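N-isopropylammelide isopropylaminohydrolase (Burkholderia multivorans ATCC 17616, PDB 6NBO) is a zinc-containing enzyme of the amidohydrolase family, built on a TIM-barrel fold. Local coordinates at residues 102-114 with 137-149. Residues are numbered along the deposited sequence; the frame is centred on the assembly and turned at random.
Sequences HDAGAASLALARA and HLHRVLDTRETLR
Two polar partners hold Thr144 OG1: Ser108 OG, 2.7 Å away in a hydrogen bond between the helices, and a water that also donates to Gly105 O. Ser108 OG in turn lies 2.5 Å from Ala104 O and donates to it in the carbonyl plane. A chi1 of 61° puts the Ser108 hydroxyl between the backbone N and carbonyl carbon, where it can reach back to Ala104 O and still face Thr144. Thr144 CG2 meanwhile lies against the backbone of Leu109, 3.7 Å from Leu109 CA. The close fit has its evidence in the backbones, with Gly105 CA 4.6 Å from Arg140 CA, and the axes of 104-114 and 137-147 approach to 8.1 Å at a crossing angle of -40°. Both helices belong to the outer layer of the amidohydrolase TIM barrel: Val141 of helix 136-147 reaches strands 120-128 and 153-159, while helix 104-117 packs against that helix. Beyond Thr144 the contact turns apolar: Leu148 CD1 comes within 3.5 Å of Ala112 CB, and Leu109 CD1 meets Leu148 CG at 3.8 Å. Leu109 CD1 also lies above one face of the Arg113 guanidinium, displaced toward its rim, and Arg113 NH2 donates in plane to a water bound to Thr147 O.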
# COMPACT_ATOMS: atom_id res chain seq x y z
N HIS A 102 3.29 23.97 3.20
CA HIS A 102 3.67 22.58 2.94
C HIS A 102 3.46 22.24 1.47
O HIS A 102 2.40 22.53 0.89
CB HIS A 102 2.87 21.62 3.82
CG HIS A 102 3.27 20.19 3.67
ND1 HIS A 102 2.71 19.36 2.72
CD2 HIS A 102 4.17 19.43 4.33
CE1 HIS A 102 3.25 18.15 2.81
NE2 HIS A 102 4.14 18.17 3.78
N ASP A 103 4.47 21.64 0.86
CA ASP A 103 4.47 21.28 -0.56
C ASP A 103 4.39 19.76 -0.67
O ASP A 103 5.39 19.07 -0.47
CB ASP A 103 5.72 21.83 -1.25
CG ASP A 103 5.85 21.36 -2.70
OD1 ASP A 103 4.82 21.02 -3.32
OD2 ASP A 103 6.99 21.32 -3.20
N ALA A 104 3.20 19.25 -0.99
CA ALA A 104 3.06 17.82 -1.22
C ALA A 104 3.94 17.32 -2.36
O ALA A 104 4.12 16.11 -2.49
CB ALA A 104 1.60 17.46 -1.50
N GLY A 105 4.49 18.22 -3.18
CA GLY A 105 5.35 17.84 -4.28
C GLY A 105 6.71 17.33 -3.85
O GLY A 105 7.05 16.17 -4.09
N ALA A 106 7.52 18.19 -3.22
CA ALA A 106 8.84 17.76 -2.80
C ALA A 106 8.76 16.67 -1.74
O ALA A 106 9.56 15.73 -1.75
CB ALA A 106 9.65 18.95 -2.28
N ALA A 107 7.76 16.76 -0.86
CA ALA A 107 7.62 15.77 0.20
C ALA A 107 7.30 14.40 -0.37
O ALA A 107 7.96 13.41 -0.03
CB ALA A 107 6.54 16.21 1.18
N SER A 108 6.26 14.31 -1.21
CA SER A 108 5.88 13.01 -1.77
C SER A 108 7.00 12.42 -2.60
O SER A 108 7.22 11.20 -2.58
CB SER A 108 4.60 13.13 -2.60
OG SER A 108 4.76 14.02 -3.71
N LEU A 109 7.72 13.26 -3.34
CA LEU A 109 8.81 12.74 -4.18
C LEU A 109 9.93 12.19 -3.31
O LEU A 109 10.40 11.07 -3.53
CB LEU A 109 9.33 13.84 -5.11
CG LEU A 109 10.45 13.44 -6.07
CD1 LEU A 109 10.07 12.21 -6.90
CD2 LEU A 109 10.78 14.61 -6.97
N ALA A 110 10.36 12.96 -2.31
CA ALA A 110 11.39 12.49 -1.39
C ALA A 110 10.99 11.18 -0.71
O ALA A 110 11.80 10.24 -0.64
CB ALA A 110 11.68 13.58 -0.35
N LEU A 111 9.76 11.09 -0.21
CA LEU A 111 9.35 9.86 0.47
C LEU A 111 9.23 8.69 -0.50
O LEU A 111 9.67 7.58 -0.19
CB LEU A 111 8.03 10.07 1.23
CG LEU A 111 7.46 8.82 1.91
CD1 LEU A 111 8.49 8.13 2.81
CD2 LEU A 111 6.17 9.13 2.70
N ALA A 112 8.64 8.91 -1.68
CA ALA A 112 8.56 7.83 -2.66
C ALA A 112 9.94 7.37 -3.09
O ALA A 112 10.17 6.18 -3.32
CB ALA A 112 7.73 8.26 -3.87
N ARG A 113 10.89 8.31 -3.21
CA ARG A 113 12.25 7.90 -3.53
C ARG A 113 12.89 7.11 -2.39
O ARG A 113 13.66 6.18 -2.64
CB ARG A 113 13.08 9.14 -3.90
CG ARG A 113 12.88 9.51 -5.37
CD ARG A 113 13.67 10.73 -5.81
NE ARG A 113 13.68 10.82 -7.26
CZ ARG A 113 13.86 11.94 -7.94
NH1 ARG A 113 14.04 13.08 -7.29
NH2 ARG A 113 13.85 11.92 -9.27
N ALA A 114 12.56 7.46 -1.13
CA ALA A 114 13.05 6.65 -0.01
C ALA A 114 12.43 5.26 -0.02
O ALA A 114 13.10 4.27 0.31
CB ALA A 114 12.75 7.36 1.32
N HIS A 137 -3.35 19.03 -3.89
CA HIS A 137 -2.54 17.90 -3.43
C HIS A 137 -2.47 16.82 -4.50
O HIS A 137 -1.41 16.22 -4.71
CB HIS A 137 -3.11 17.32 -2.13
CG HIS A 137 -3.32 18.32 -1.04
ND1 HIS A 137 -2.33 19.17 -0.60
CD2 HIS A 137 -4.42 18.61 -0.30
CE1 HIS A 137 -2.81 19.94 0.36
NE2 HIS A 137 -4.07 19.62 0.57
N LEU A 138 -3.59 16.54 -5.16
CA LEU A 138 -3.59 15.57 -6.25
C LEU A 138 -2.59 15.95 -7.33
O LEU A 138 -1.79 15.11 -7.77
CB LEU A 138 -5.00 15.46 -6.84
CG LEU A 138 -5.08 14.51 -8.03
CD1 LEU A 138 -4.68 13.09 -7.59
CD2 LEU A 138 -6.49 14.53 -8.64
N HIS A 139 -2.61 17.21 -7.78
CA HIS A 139 -1.69 17.63 -8.83
C HIS A 139 -0.24 17.45 -8.41
O HIS A 139 0.60 17.06 -9.23
CB HIS A 139 -1.96 19.09 -9.23
CG HIS A 139 -3.22 19.28 -10.01
ND1 HIS A 139 -3.59 18.45 -11.05
CD2 HIS A 139 -4.20 20.21 -9.91
CE1 HIS A 139 -4.75 18.85 -11.55
NE2 HIS A 139 -5.14 19.92 -10.88
N ARG A 140 0.09 17.72 -7.14
CA ARG A 140 1.47 17.54 -6.69
C ARG A 140 1.88 16.07 -6.70
O ARG A 140 2.99 15.73 -7.11
CB ARG A 140 1.66 18.14 -5.30
CG ARG A 140 1.37 19.65 -5.19
CD ARG A 140 2.35 20.51 -5.99
NE ARG A 140 2.14 20.44 -7.44
CZ ARG A 140 1.31 21.22 -8.12
NH1 ARG A 140 1.20 21.07 -9.44
NH2 ARG A 140 0.59 22.15 -7.50
N VAL A 141 0.99 15.18 -6.25
CA VAL A 141 1.32 13.76 -6.28
C VAL A 141 1.35 13.24 -7.71
O VAL A 141 2.18 12.39 -8.04
CB VAL A 141 0.33 12.97 -5.40
CG1 VAL A 141 0.61 11.47 -5.49
CG2 VAL A 141 0.45 13.45 -3.95
N LEU A 142 0.48 13.76 -8.59
CA LEU A 142 0.57 13.37 -10.00
C LEU A 142 1.91 13.77 -10.61
O LEU A 142 2.46 13.04 -11.44
CB LEU A 142 -0.59 13.98 -10.80
CG LEU A 142 -1.98 13.42 -10.52
CD1 LEU A 142 -3.03 14.31 -11.17
CD2 LEU A 142 -2.14 11.98 -11.01
N ASP A 143 2.42 14.96 -10.25
CA ASP A 143 3.76 15.35 -10.69
C ASP A 143 4.80 14.34 -10.22
O ASP A 143 5.68 13.92 -10.99
CB ASP A 143 4.14 16.74 -10.15
CG ASP A 143 3.35 17.87 -10.78
OD1 ASP A 143 2.74 17.68 -11.85
OD2 ASP A 143 3.36 18.97 -10.18
N THR A 144 4.74 13.98 -8.94
CA THR A 144 5.67 13.00 -8.40
C THR A 144 5.57 11.68 -9.15
O THR A 144 6.59 11.08 -9.50
CB THR A 144 5.39 12.79 -6.91
OG1 THR A 144 5.88 13.91 -6.17
CG2 THR A 144 6.09 11.52 -6.40
N ARG A 145 4.34 11.22 -9.42
CA ARG A 145 4.16 9.97 -10.16
C ARG A 145 4.79 10.04 -11.55
O ARG A 145 5.44 9.09 -11.99
CB ARG A 145 2.67 9.64 -10.25
CG ARG A 145 2.35 8.41 -11.10
CD ARG A 145 0.95 7.90 -10.81
NE ARG A 145 -0.11 8.58 -11.58
CZ ARG A 145 -1.39 8.26 -11.47
NH1 ARG A 145 -1.75 7.31 -10.62
NH2 ARG A 145 -2.33 8.89 -12.19
N GLU A 146 4.61 11.16 -12.26
CA GLU A 146 5.22 11.29 -13.58
C GLU A 146 6.74 11.29 -13.49
O GLU A 146 7.41 10.66 -14.33
CB GLU A 146 4.72 12.57 -14.26
CG GLU A 146 5.26 12.74 -15.67
CD GLU A 146 4.85 11.62 -16.61
OE1 GLU A 146 3.78 11.00 -16.38
OE2 GLU A 146 5.59 11.34 -17.57
N THR A 147 7.31 11.98 -12.51
CA THR A 147 8.77 11.97 -12.33
C THR A 147 9.30 10.56 -12.12
O THR A 147 10.40 10.23 -12.59
CB THR A 147 9.16 12.87 -11.15
OG1 THR A 147 8.86 14.23 -11.47
CG2 THR A 147 10.66 12.76 -10.84
N LEU A 148 8.54 9.70 -11.44
CA LEU A 148 8.97 8.35 -11.10
C LEU A 148 8.42 7.29 -12.05
O LEU A 148 8.46 6.10 -11.72
CB LEU A 148 8.56 8.03 -9.66
CG LEU A 148 9.21 8.93 -8.60
CD1 LEU A 148 8.68 8.57 -7.24
CD2 LEU A 148 10.74 8.78 -8.64
N ARG A 149 7.92 7.68 -13.23
CA ARG A 149 7.42 6.70 -14.18
C ARG A 149 8.54 5.74 -14.58
O ARG A 149 9.67 6.16 -14.85
CB ARG A 149 6.85 7.39 -15.43
O HOH W 1 6.81 16.30 -7.22
O HOH W 2 13.33 9.89 -11.36